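Local coordinates for glycosyl hydrolase family 88 (Pedobacter heparinus, PDB 3WIW), which removes the unsaturated glucuronyl residue from heparin-derived oligosaccharides by hydrolysis, using an (alpha/alpha)6-barrel of glycoside hydrolase family 88, at residues 54-58 with 72-78; 59-65 with 352-356; 121-126 with 137-141; 330-334 with 388-392. All blocks are in the same frame, centred on the assembly; numbering follows the deposited sequence.

In the fold
Contacts 1 and 3 are buried, contacts 2 and 4 lie at the surface. Contacts 1 and 2 share the hairpin of strands 55-59 and 65-68 and touch directly, Phe-355 of contact 2 packing on Pro-56 and on the backbone of Arg-57 and Ser-58. Gly-76 and Phe-77 of contact 1 in turn pack on Cys-123 and Ser-124 of contact 3. Contact 4 stands apart, its nearest atoms about 14 Å or more from the others, and joins two barrel helices. Chemistry does not simply follow depth: buried contact 1 carries a salt bridge, buried contact 3 is apolar and aromatic, and both surface contacts combine one direct hydrogen bond with hydrophobic packing.

Contact 1: 54-58 with 72-78; sequences MNPRS and DWTTGFF
Asn-55 and Thr-75 bring the backbones nearest, CA to CA 5.9 Å, where the strand starting at Asn-55 passes a type I beta turn, Asp-72 to Thr-75, that leads into helix 77-89. Asn-55 ND2 donates to Thr-75 OG1 over 2.9 Å, with the hydroxyl oxygen in the plane of the amide. Next along the strand, Pro-56 lies over one face of the Phe-78 ring in a CH-pi contact: CG is 3.8 Å from the centroid and 17° off the normal. Asn-55 OD1 meets the edge of the same ring.

Arg-57 carries CG opposite its own backbone N (chi1 175°) and continues extended to NE, which takes the guanidinium past Thr-74 to Asp-72. There NH1 forms a salt bridge with Asp-72 OD2, 2.9 Å long and on the syn side of the carboxylate. Guanidinium and carboxylate planes stand 86° apart, so one nitrogen does the work, its second bond, to OD1, being weak. Thr-74 CG2 covers one guanidinium face. The carboxylate is steadied by an Asx turn, Thr-74 N donating to Asp-72 OD1 at 2.8 Å, and by Thr-74 OG1, 2.7 Å from that same OD1.

Two polar ends have further partners: Arg-57 NE forms a salt bridge with Glu-369, and Thr-75 OG1 bonds to Ala-68 O of strand 65-68. Arg-57 and Ser-58 both face Arg-66 across the hairpin, a classic beta bulge. Trp-73 touches Asp-116, the predicted nucleophile. Around the contact, Phe-78 rests on Leu-43 and Ala-46 of helix 30-49, while Arg-57 and Thr-74 reach Asn-375 and Tyr-376 of helix 375-392.

Contact 2: 59-65 with 352-356; sequences VNPDGTV and NQFFI
Gln-353 reaches across to Val-65 and Gly-63, and its side chain can be followed atom by atom. CB lies 3.7 Å from Val-65 CG2, with Val-59 CG2 slightly further off. With chi1 at -61°, CG sits beside the backbone N and is again 3.7 Å from Val-65 CG2. The bend at chi2 (-76°) then brings CD to 3.6 Å of that methyl. Of the two tip atoms, OE1 is 4.1 Å from Val-65 CG2, and NE2 donates to Gly-63 O over 2.9 Å. The N-H...O angle is 163°, and the donor lies in the carbonyl plane, so the bond is nearly straight.

Gly-63 closes the type I turn from Asn-60 that joins strands 55-59 and 65-68 into a hairpin, and its positive phi suits glycine. Asp-62 OD1 braces this loop by accepting from Thr-64 N and Thr-64 OG1. Deeper in, Val-59 CG2 packs against Phe-355 CE2 at 3.7 Å, and Val-65 CG1 approaches the edge of that ring. Pro-373 also touches Val-59 and Phe-355.

One hydrogen bond from the glutamine amide thus pairs its polar end with a backbone carbonyl, Gly-63 O, while its aliphatic part packs on the Val-65 CG2 methyl.

Contact 3: 121-126 with 137-141; sequences LYCSYG and YLKPL
Tyr-125 and Leu-141 each hold CG opposite the carbonyl carbon (chi1 -81° and -74°), which swings the tyrosine ring out toward Tyr-137 and Pro-140 and carries the leucine methyls in against the backbone of 121-126. The tyrosine ring is gripped on two sides. Pro-140 lies over one face in a CH-pi contact, CB 4.2 Å from the centroid, and CG approaches Tyr-125 CE2 to 3.7 Å. At the rim, Tyr-125 CD2 sits 3.6 Å from Tyr-137 CD1, near the plane of the Tyr-137 ring, and the two ring planes are 79° apart.

Helices 117-132 and 138-150, joined by a short connection, pack side by side in the (alpha/alpha)6-barrel fold. Leu-141 is a knob in a hole made by Leu-121, Tyr-122, Tyr-125 and Gly-126. Its CD2 is 3.7 Å from Gly-126 N and equally close, at 3.7 Å, to Tyr-125 CB, while CD1 meets Tyr-125 O. The helix has a wider pi-type turn here, in which Gly-126 N bonds to Leu-121 O at 3.0 Å. Helix 92-103 covers Tyr-137 through Lys-99, Thr-102 and Leu-103, and Leu-141 also touches Trp-184 of helix 175-188.

Contact 4: 330-334 with 388-392; sequences FKFAE and YAEIK
Phe-330 meets Tyr-388 across helices 327-340 and 375-392, whose axes over these short segments come within 12.2 Å at 131° between their directions. Both residues, like Glu-334, carry CG trans to the backbone N (chi1 178° for Phe-330), which sends each side chain well out from its helix to span the wide gap. The two rings lie near parallel, 12° apart, but are slid along one another so that they barely overlap, with centroids 5.4 Å apart. The contact therefore rests on a few atoms: Phe-330 CZ comes to 3.4 Å of Tyr-388 CE1, and Phe-330 CE1 meets Ile-391 CG2 at 3.7 Å. Ile-391 has this methyl opposite its backbone N, and Lys-392 adds CD near Phe-330 CZ.

Glu-334 is extended beyond CG, so its aliphatic part passes along the tyrosine rim before the carboxylate reaches the hydroxyl. Tyr-388 OH donates to Glu-334 OE1 over a short 2.5 Å, meeting OE1 on its anti lone pair, with OE1 near the plane of the ring. Trp-31 meets the Tyr-388 ring edge-to-face.

The contact joins two helices of the (alpha/alpha)6-barrel at its surface, away from the predicted active site. A water also donates to Glu-334 OE1 at 2.7 Å; its link to Lys-392 NZ is doubtful, the lysine being modelled in two positions. Beside the hydrophobic contacts, the two donors at OE1 are consistent with an ionised carboxylate.

Contact 1: 54-58 with 72-78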
loop_
_atom_site.group_PDB
_atom_site.type_symbol
_atom_site.label_atom_id
_atom_site.label_comp_id
_atom_site.label_asym_id
_atom_site.label_seq_id
_atom_site.Cartn_x
_atom_site.Cartn_y
_atom_site.Cartn_z
ATOM N N MET A 54 14.725 7.752 10.695
ATOM C CA MET A 54 13.635 8.075 11.609
ATOM C C MET A 54 12.549 8.757 10.780
ATOM O O MET A 54 12.361 9.965 10.829
ATOM C CB MET A 54 14.137 8.981 12.739
ATOM C CG MET A 54 15.066 8.278 13.721
ATOM S SD MET A 54 14.242 6.950 14.626
ATOM C CE MET A 54 13.451 7.845 15.955
ATOM N N ASN A 55 11.835 7.958 10.008
ATOM C CA ASN A 55 10.952 8.496 8.989
ATOM C C ASN A 55 9.639 9.015 9.541
ATOM O O ASN A 55 9.113 8.476 10.512
ATOM C CB ASN A 55 10.709 7.425 7.938
ATOM C CG ASN A 55 11.978 7.066 7.222
ATOM O OD1 ASN A 55 12.549 7.909 6.528
ATOM N ND2 ASN A 55 12.480 5.861 7.448
ATOM N N PRO A 56 9.090 10.070 8.931
ATOM C CA PRO A 56 7.794 10.566 9.418
ATOM C C PRO A 56 6.691 9.550 9.148
ATOM O O PRO A 56 6.591 9.035 8.030
ATOM C CB PRO A 56 7.597 11.840 8.596
ATOM C CG PRO A 56 8.339 11.598 7.338
ATOM C CD PRO A 56 9.559 10.805 7.739
ATOM N N ARG A 57 5.883 9.261 10.171
ATOM C CA ARG A 57 4.802 8.293 10.047
ATOM C C ARG A 57 3.399 8.903 10.126
ATOM O O ARG A 57 2.578 8.676 9.255
ATOM C CB ARG A 57 4.939 7.192 11.102
ATOM C CG ARG A 57 3.769 6.215 11.113
ATOM C CD ARG A 57 4.015 5.021 12.046
ATOM N NE ARG A 57 2.769 4.344 12.368
ATOM C CZ ARG A 57 2.636 3.084 12.764
ATOM N NH1 ARG A 57 3.701 2.269 12.800
ATOM N NH2 ARG A 57 1.420 2.623 13.075
ATOM N N SER A 58 3.112 9.640 11.193
ATOM C CA SER A 58 1.779 10.184 11.395
ATOM C C SER A 58 1.880 11.365 12.349
ATOM O O SER A 58 2.968 11.691 12.836
ATOM C CB SER A 58 0.808 9.124 11.933
ATOM O OG SER A 58 1.259 8.594 13.171
ATOM N N ASP A 72 10.054 -0.321 12.171
ATOM C CA ASP A 72 8.630 0.028 12.016
ATOM C C ASP A 72 8.136 -0.369 10.628
ATOM O O ASP A 72 8.773 -0.048 9.620
ATOM C CB ASP A 72 8.492 1.536 12.250
ATOM C CG ASP A 72 7.068 2.044 12.194
ATOM O OD1 ASP A 72 6.469 2.036 11.112
ATOM O OD2 ASP A 72 6.587 2.562 13.224
ATOM N N TRP A 73 6.973 -1.013 10.550
ATOM C CA TRP A 73 6.498 -1.525 9.266
ATOM C C TRP A 73 6.255 -0.450 8.204
ATOM O O TRP A 73 6.201 -0.763 7.002
ATOM C CB TRP A 73 5.232 -2.357 9.443
ATOM C CG TRP A 73 3.942 -1.568 9.597
ATOM C CD1 TRP A 73 3.402 -1.098 10.758
ATOM C CD2 TRP A 73 3.019 -1.221 8.552
ATOM N NE1 TRP A 73 2.181 -0.481 10.499
ATOM C CE2 TRP A 73 1.929 -0.547 9.151
ATOM C CE3 TRP A 73 3.007 -1.429 7.166
ATOM C CZ2 TRP A 73 0.839 -0.063 8.410
ATOM C CZ3 TRP A 73 1.931 -0.953 6.427
ATOM C CH2 TRP A 73 0.857 -0.270 7.052
ATOM N N THR A 74 6.090 0.805 8.632
ATOM C CA THR A 74 5.821 1.881 7.703
ATOM C C THR A 74 7.087 2.616 7.293
ATOM O O THR A 74 7.000 3.574 6.547
ATOM C CB THR A 74 4.853 2.953 8.294
ATOM O OG1 THR A 74 5.564 3.760 9.249
ATOM C CG2 THR A 74 3.615 2.316 8.944
ATOM N N THR A 75 8.263 2.169 7.748
ATOM C CA THR A 75 9.449 3.001 7.624
ATOM C C THR A 75 9.895 3.227 6.161
ATOM O O THR A 75 10.540 4.233 5.843
ATOM C CB THR A 75 10.586 2.427 8.487
ATOM O OG1 THR A 75 11.582 3.432 8.679
ATOM C CG2 THR A 75 11.212 1.189 7.847
ATOM N N GLY A 76 9.576 2.290 5.275
ATOM C CA GLY A 76 9.961 2.406 3.880
ATOM C C GLY A 76 9.122 3.357 3.057
ATOM O O GLY A 76 9.542 3.716 1.946
ATOM N N PHE A 77 7.939 3.764 3.542
ATOM C CA PHE A 77 7.047 4.565 2.712
ATOM C C PHE A 77 7.583 5.954 2.377
ATOM O O PHE A 77 7.498 6.369 1.234
ATOM C CB PHE A 77 5.653 4.677 3.330
ATOM C CG PHE A 77 4.901 3.372 3.316
ATOM C CD1 PHE A 77 4.516 2.787 2.101
ATOM C CD2 PHE A 77 4.577 2.731 4.506
ATOM C CE1 PHE A 77 3.789 1.599 2.066
ATOM C CE2 PHE A 77 3.864 1.527 4.491
ATOM C CZ PHE A 77 3.480 0.948 3.267
ATOM N N PHE A 78 8.134 6.681 3.348
ATOM C CA PHE A 78 8.634 8.033 3.083
ATOM C C PHE A 78 9.738 8.061 2.001
ATOM O O PHE A 78 9.605 8.814 1.037
ATOM C CB PHE A 78 9.074 8.723 4.355
ATOM C CG PHE A 78 9.572 10.116 4.132
ATOM C CD1 PHE A 78 8.706 11.120 3.694
ATOM C CD2 PHE A 78 10.900 10.428 4.354
ATOM C CE1 PHE A 78 9.164 12.408 3.490
ATOM C CE2 PHE A 78 11.376 11.711 4.155
ATOM C CZ PHE A 78 10.510 12.715 3.723
#

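Contact 2: 59-65 with 352-356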
loop_
_atom_site.group_PDB
_atom_site.type_symbol
_atom_site.label_atom_id
_atom_site.label_comp_id
_atom_site.label_asym_id
_atom_site.label_seq_id
_atom_site.Cartn_x
_atom_site.Cartn_y
_atom_site.Cartn_z
ATOM N N VAL A 59 0.750 12.016 12.620
ATOM C CA VAL A 59 0.734 13.146 13.533
ATOM C C VAL A 59 -0.067 12.756 14.774
ATOM O O VAL A 59 -1.221 12.341 14.678
ATOM C CB VAL A 59 0.157 14.390 12.846
ATOM C CG1 VAL A 59 0.054 15.564 13.841
ATOM C CG2 VAL A 59 1.024 14.787 11.657
ATOM N N ASN A 60 0.569 12.858 15.935
ATOM C CA ASN A 60 -0.059 12.535 17.214
ATOM C C ASN A 60 -1.157 13.526 17.573
ATOM O O ASN A 60 -1.156 14.651 17.062
ATOM C CB ASN A 60 1.008 12.576 18.299
ATOM C CG ASN A 60 2.052 11.495 18.115
ATOM O OD1 ASN A 60 1.723 10.349 17.766
ATOM N ND2 ASN A 60 3.319 11.848 18.317
ATOM N N PRO A 61 -2.096 13.125 18.458
ATOM C CA PRO A 61 -3.158 14.029 18.916
ATOM C C PRO A 61 -2.627 15.373 19.416
ATOM O O PRO A 61 -3.308 16.377 19.232
ATOM C CB PRO A 61 -3.808 13.244 20.062
ATOM C CG PRO A 61 -3.622 11.805 19.651
ATOM C CD PRO A 61 -2.288 11.748 18.960
ATOM N N ASP A 62 -1.430 15.399 20.005
ATOM C CA ASP A 62 -0.859 16.661 20.492
ATOM C C ASP A 62 -0.149 17.496 19.423
ATOM O O ASP A 62 0.410 18.545 19.725
ATOM C CB ASP A 62 0.051 16.449 21.718
ATOM C CG ASP A 62 1.364 15.717 21.388
ATOM O OD1 ASP A 62 1.638 15.378 20.210
ATOM O OD2 ASP A 62 2.153 15.489 22.336
ATOM N N GLY A 63 -0.153 17.022 18.183
ATOM C CA GLY A 63 0.420 17.767 17.075
ATOM C C GLY A 63 1.845 17.392 16.715
ATOM O O GLY A 63 2.331 17.788 15.660
ATOM N N THR A 64 2.516 16.642 17.585
ATOM C CA THR A 64 3.886 16.184 17.313
ATOM C C THR A 64 3.904 15.033 16.296
ATOM O O THR A 64 2.883 14.388 16.035
ATOM C CB THR A 64 4.606 15.738 18.603
ATOM O OG1 THR A 64 3.889 14.641 19.184
ATOM C CG2 THR A 64 4.722 16.886 19.614
ATOM N N VAL A 65 5.068 14.759 15.727
ATOM C CA VAL A 65 5.159 13.752 14.678
ATOM C C VAL A 65 5.622 12.410 15.240
ATOM O O VAL A 65 6.629 12.337 15.961
ATOM C CB VAL A 65 6.114 14.201 13.567
ATOM C CG1 VAL A 65 6.216 13.124 12.502
ATOM C CG2 VAL A 65 5.638 15.504 12.957
ATOM N N ASN A 352 0.489 20.633 8.004
ATOM C CA ASN A 352 0.275 19.189 8.152
ATOM C C ASN A 352 1.578 18.422 8.450
ATOM O O ASN A 352 1.703 17.247 8.105
ATOM C CB ASN A 352 -0.389 18.649 6.866
ATOM C CG ASN A 352 -1.139 17.337 7.053
ATOM O OD1 ASN A 352 -1.756 17.100 8.089
ATOM N ND2 ASN A 352 -1.102 16.483 6.030
ATOM N N GLN A 353 2.546 19.088 9.090
ATOM C CA GLN A 353 3.845 18.485 9.362
ATOM C C GLN A 353 4.513 17.931 8.093
ATOM O O GLN A 353 5.309 16.982 8.139
ATOM C CB GLN A 353 3.745 17.442 10.486
ATOM C CG GLN A 353 3.265 18.038 11.828
ATOM C CD GLN A 353 4.362 18.837 12.559
ATOM O OE1 GLN A 353 5.250 19.407 11.938
ATOM N NE2 GLN A 353 4.315 18.832 13.887
ATOM N N PHE A 354 4.209 18.579 6.967
ATOM C CA PHE A 354 4.755 18.268 5.646
ATOM C C PHE A 354 4.255 16.958 5.034
ATOM O O PHE A 354 4.753 16.538 3.980
ATOM C CB PHE A 354 6.291 18.326 5.624
ATOM C CG PHE A 354 6.856 19.591 6.207
ATOM C CD1 PHE A 354 6.387 20.841 5.803
ATOM C CD2 PHE A 354 7.851 19.538 7.184
ATOM C CE1 PHE A 354 6.916 22.001 6.360
ATOM C CE2 PHE A 354 8.383 20.692 7.733
ATOM C CZ PHE A 354 7.909 21.920 7.323
ATOM N N PHE A 355 3.266 16.321 5.659
ATOM C CA PHE A 355 2.568 15.240 4.987
ATOM C C PHE A 355 1.693 15.800 3.873
ATOM O O PHE A 355 1.223 16.935 3.945
ATOM C CB PHE A 355 1.695 14.460 5.955
ATOM C CG PHE A 355 2.465 13.652 6.954
ATOM C CD1 PHE A 355 2.946 12.393 6.624
ATOM C CD2 PHE A 355 2.710 14.140 8.232
ATOM C CE1 PHE A 355 3.656 11.616 7.554
ATOM C CE2 PHE A 355 3.406 13.382 9.167
ATOM C CZ PHE A 355 3.888 12.114 8.834
ATOM N N ILE A 356 1.422 14.982 2.873
ATOM C CA ILE A 356 0.700 15.435 1.687
ATOM C C ILE A 356 -0.829 15.380 1.882
ATOM O O ILE A 356 -1.511 16.350 1.614
ATOM C CB ILE A 356 1.130 14.616 0.462
ATOM C CG1 ILE A 356 2.636 14.837 0.180
ATOM C CG2 ILE A 356 0.292 14.981 -0.751
ATOM C CD1 ILE A 356 3.256 13.882 -0.815
#

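Contact 3: 121-126 with 137-141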
loop_
_atom_site.group_PDB
_atom_site.type_symbol
_atom_site.label_atom_id
_atom_site.label_comp_id
_atom_site.label_asym_id
_atom_site.label_seq_id
_atom_site.Cartn_x
_atom_site.Cartn_y
_atom_site.Cartn_z
ATOM N N LEU A 121 11.360 -2.637 2.505
ATOM C CA LEU A 121 12.475 -2.615 1.547
ATOM C C LEU A 121 12.034 -2.411 0.113
ATOM O O LEU A 121 12.683 -1.697 -0.633
ATOM C CB LEU A 121 13.268 -3.915 1.608
ATOM C CG LEU A 121 14.184 -4.065 2.808
ATOM C CD1 LEU A 121 14.706 -5.497 2.895
ATOM C CD2 LEU A 121 15.368 -3.127 2.668
ATOM N N TYR A 122 10.963 -3.069 -0.318
ATOM C CA TYR A 122 10.623 -2.925 -1.727
ATOM C C TYR A 122 10.095 -1.511 -2.061
ATOM O O TYR A 122 10.392 -0.974 -3.136
ATOM C CB TYR A 122 9.684 -4.035 -2.203
ATOM C CG TYR A 122 9.626 -4.137 -3.713
ATOM C CD1 TYR A 122 10.751 -4.523 -4.443
ATOM C CD2 TYR A 122 8.451 -3.841 -4.406
ATOM C CE1 TYR A 122 10.699 -4.609 -5.835
ATOM C CE2 TYR A 122 8.380 -3.902 -5.794
ATOM C CZ TYR A 122 9.518 -4.316 -6.503
ATOM O OH TYR A 122 9.492 -4.407 -7.888
ATOM N N CYS A 123 9.341 -0.867 -1.161
ATOM C CA CYS A 123 8.950 0.522 -1.394
ATOM C C CYS A 123 10.110 1.501 -1.389
ATOM O O CYS A 123 10.010 2.562 -1.990
ATOM C CB CYS A 123 7.900 0.991 -0.377
ATOM S SG CYS A 123 6.342 0.074 -0.426
ATOM N N SER A 124 11.201 1.152 -0.712
ATOM C CA SER A 124 12.319 2.077 -0.583
ATOM C C SER A 124 13.420 1.699 -1.567
ATOM O O SER A 124 13.523 2.292 -2.651
ATOM C CB SER A 124 12.801 2.116 0.880
ATOM O OG SER A 124 13.149 0.824 1.335
ATOM N N TYR A 125 14.195 0.674 -1.213
ATOM C CA TYR A 125 15.235 0.130 -2.086
ATOM C C TYR A 125 14.682 -0.335 -3.431
ATOM O O TYR A 125 15.354 -0.180 -4.451
ATOM C CB TYR A 125 15.954 -1.055 -1.430
ATOM C CG TYR A 125 17.016 -0.660 -0.437
ATOM C CD1 TYR A 125 16.677 -0.233 0.845
ATOM C CD2 TYR A 125 18.367 -0.688 -0.783
ATOM C CE1 TYR A 125 17.648 0.143 1.747
ATOM C CE2 TYR A 125 19.340 -0.318 0.122
ATOM C CZ TYR A 125 18.982 0.085 1.387
ATOM O OH TYR A 125 19.966 0.456 2.286
ATOM N N GLY A 126 13.482 -0.924 -3.451
ATOM C CA GLY A 126 12.945 -1.431 -4.710
ATOM C C GLY A 126 12.725 -0.313 -5.719
ATOM O O GLY A 126 13.151 -0.398 -6.886
ATOM N N TYR A 137 21.849 -0.560 -4.384
ATOM C CA TYR A 137 20.558 -0.981 -3.846
ATOM C C TYR A 137 20.302 -2.482 -3.948
ATOM O O TYR A 137 19.350 -2.988 -3.349
ATOM C CB TYR A 137 19.433 -0.221 -4.547
ATOM C CG TYR A 137 19.537 1.290 -4.386
ATOM C CD1 TYR A 137 19.406 1.891 -3.123
ATOM C CD2 TYR A 137 19.763 2.128 -5.496
ATOM C CE1 TYR A 137 19.531 3.279 -2.966
ATOM C CE2 TYR A 137 19.880 3.518 -5.347
ATOM C CZ TYR A 137 19.749 4.086 -4.080
ATOM O OH TYR A 137 19.837 5.445 -3.905
ATOM N N LEU A 138 21.137 -3.212 -4.682
ATOM C CA LEU A 138 20.764 -4.552 -5.097
ATOM C C LEU A 138 20.964 -5.630 -4.025
ATOM O O LEU A 138 20.066 -6.451 -3.799
ATOM C CB LEU A 138 21.476 -4.919 -6.397
ATOM C CG LEU A 138 20.926 -6.172 -7.083
ATOM C CD1 LEU A 138 19.464 -5.986 -7.455
ATOM C CD2 LEU A 138 21.750 -6.493 -8.308
ATOM N N LYS A 139 22.124 -5.663 -3.373
ATOM C CA LYS A 139 22.340 -6.707 -2.379
ATOM C C LYS A 139 21.327 -6.665 -1.207
ATOM O O LYS A 139 20.838 -7.715 -0.792
ATOM C CB LYS A 139 23.794 -6.747 -1.879
ATOM C CG LYS A 139 24.128 -7.999 -1.058
ATOM C CD LYS A 139 23.949 -9.266 -1.897
ATOM C CE LYS A 139 24.374 -10.529 -1.166
ATOM N NZ LYS A 139 24.387 -11.695 -2.093
ATOM N N PRO A 140 21.011 -5.470 -0.673
ATOM C CA PRO A 140 19.992 -5.453 0.376
ATOM C C PRO A 140 18.654 -6.012 -0.126
ATOM O O PRO A 140 17.960 -6.715 0.612
ATOM C CB PRO A 140 19.913 -3.959 0.728
ATOM C CG PRO A 140 21.312 -3.458 0.473
ATOM C CD PRO A 140 21.670 -4.152 -0.803
ATOM N N LEU A 141 18.300 -5.725 -1.371
ATOM C CA LEU A 141 17.091 -6.314 -1.947
ATOM C C LEU A 141 17.162 -7.834 -2.024
ATOM O O LEU A 141 16.176 -8.518 -1.729
ATOM C CB LEU A 141 16.786 -5.728 -3.315
ATOM C CG LEU A 141 16.221 -4.315 -3.294
ATOM C CD1 LEU A 141 16.280 -3.714 -4.701
ATOM C CD2 LEU A 141 14.769 -4.299 -2.776
#

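Contact 4: 330-334 with 388-392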
loop_
_atom_site.group_PDB
_atom_site.type_symbol
_atom_site.label_atom_id
_atom_site.label_comp_id
_atom_site.label_asym_id
_atom_site.label_seq_id
_atom_site.Cartn_x
_atom_site.Cartn_y
_atom_site.Cartn_z
ATOM N N PHE A 330 -11.205 3.627 -14.465
ATOM C CA PHE A 330 -10.458 4.868 -14.601
ATOM C C PHE A 330 -11.257 6.043 -14.026
ATOM O O PHE A 330 -10.719 6.880 -13.283
ATOM C CB PHE A 330 -10.148 5.149 -16.067
ATOM C CG PHE A 330 -9.421 6.431 -16.267
ATOM C CD1 PHE A 330 -8.042 6.484 -16.139
ATOM C CD2 PHE A 330 -10.120 7.599 -16.532
ATOM C CE1 PHE A 330 -7.366 7.677 -16.305
ATOM C CE2 PHE A 330 -9.440 8.803 -16.696
ATOM C CZ PHE A 330 -8.070 8.830 -16.587
ATOM N N LYS A 331 -12.539 6.128 -14.375
ATOM C CA LYS A 331 -13.379 7.249 -13.936
ATOM C C LYS A 331 -13.519 7.261 -12.418
ATOM O O LYS A 331 -13.448 8.316 -11.787
ATOM C CB LYS A 331 -14.763 7.180 -14.605
ATOM C CG LYS A 331 -15.752 8.240 -14.161
ATOM C CD LYS A 331 -15.271 9.640 -14.488
ATOM C CE LYS A 331 -16.417 10.661 -14.379
ATOM N NZ LYS A 331 -17.164 10.616 -13.080
ATOM N N PHE A 332 -13.681 6.086 -11.823
ATOM C CA PHE A 332 -13.851 5.999 -10.375
ATOM C C PHE A 332 -12.565 6.457 -9.691
ATOM O O PHE A 332 -12.605 7.236 -8.736
ATOM C CB PHE A 332 -14.257 4.577 -9.997
ATOM C CG PHE A 332 -14.840 4.445 -8.617
ATOM C CD1 PHE A 332 -14.010 4.365 -7.498
ATOM C CD2 PHE A 332 -16.216 4.361 -8.438
ATOM C CE1 PHE A 332 -14.555 4.235 -6.203
ATOM C CE2 PHE A 332 -16.758 4.205 -7.166
ATOM C CZ PHE A 332 -15.932 4.154 -6.038
ATOM N N ALA A 333 -11.415 6.003 -10.196
ATOM C CA ALA A 333 -10.124 6.428 -9.650
ATOM C C ALA A 333 -9.926 7.934 -9.807
ATOM O O ALA A 333 -9.460 8.600 -8.892
ATOM C CB ALA A 333 -8.975 5.685 -10.318
ATOM N N GLU A 334 -10.253 8.465 -10.981
ATOM C CA GLU A 334 -10.147 9.895 -11.222
ATOM C C GLU A 334 -10.974 10.692 -10.212
ATOM O O GLU A 334 -10.517 11.717 -9.679
ATOM C CB GLU A 334 -10.588 10.200 -12.649
ATOM C CG GLU A 334 -10.505 11.659 -13.033
ATOM C CD GLU A 334 -10.916 11.870 -14.477
ATOM O OE1 GLU A 334 -10.035 12.136 -15.317
ATOM O OE2 GLU A 334 -12.125 11.764 -14.774
ATOM N N TYR A 388 -2.014 7.891 -13.172
ATOM C CA TYR A 388 -3.004 8.710 -13.838
ATOM C C TYR A 388 -2.329 9.563 -14.917
ATOM O O TYR A 388 -2.791 9.633 -16.055
ATOM C CB TYR A 388 -3.710 9.598 -12.807
ATOM C CG TYR A 388 -4.754 10.514 -13.400
ATOM C CD1 TYR A 388 -6.062 10.089 -13.549
ATOM C CD2 TYR A 388 -4.430 11.791 -13.812
ATOM C CE1 TYR A 388 -7.031 10.905 -14.078
ATOM C CE2 TYR A 388 -5.406 12.646 -14.329
ATOM C CZ TYR A 388 -6.695 12.186 -14.470
ATOM O OH TYR A 388 -7.654 12.995 -15.009
ATOM N N ALA A 389 -1.245 10.243 -14.555
ATOM C CA ALA A 389 -0.537 11.073 -15.515
ATOM C C ALA A 389 0.018 10.270 -16.695
ATOM O O ALA A 389 0.065 10.775 -17.819
ATOM C CB ALA A 389 0.572 11.861 -14.822
ATOM N N GLU A 390 0.426 9.028 -16.452
ATOM C CA GLU A 390 0.941 8.182 -17.522
ATOM C C GLU A 390 -0.161 7.818 -18.506
ATOM O O GLU A 390 0.044 7.850 -19.719
ATOM C CB GLU A 390 1.575 6.922 -16.929
ATOM C CG GLU A 390 1.932 5.836 -17.953
ATOM C CD GLU A 390 2.900 6.298 -19.025
ATOM O OE1 GLU A 390 3.655 7.273 -18.788
ATOM O OE2 GLU A 390 2.901 5.681 -20.114
ATOM N N ILE A 391 -1.339 7.492 -17.980
ATOM C CA ILE A 391 -2.473 7.153 -18.826
ATOM C C ILE A 391 -2.873 8.348 -19.684
ATOM O O ILE A 391 -3.067 8.221 -20.885
ATOM C CB ILE A 391 -3.675 6.661 -17.987
ATOM C CG1 ILE A 391 -3.372 5.278 -17.395
ATOM C CG2 ILE A 391 -4.957 6.601 -18.843
ATOM C CD1 ILE A 391 -4.320 4.879 -16.280
ATOM N N LYS A 392 -2.967 9.512 -19.053
ATOM C CA LYS A 392 -3.401 10.732 -19.731
ATOM C C LYS A 392 -2.287 11.419 -20.526
ATOM O O LYS A 392 -2.550 12.356 -21.291
ATOM C CB LYS A 392 -3.975 11.707 -18.698
ATOM C CG LYS A 392 -5.260 11.225 -18.039
ATOM C CD LYS A 392 -6.477 11.542 -18.892
ATOM C CE LYS A 392 -6.833 13.019 -18.798
ATOM N NZ LYS A 392 -8.120 13.338 -19.488
HETATM O O HOH W 1 -10.164 12.744 -17.915
#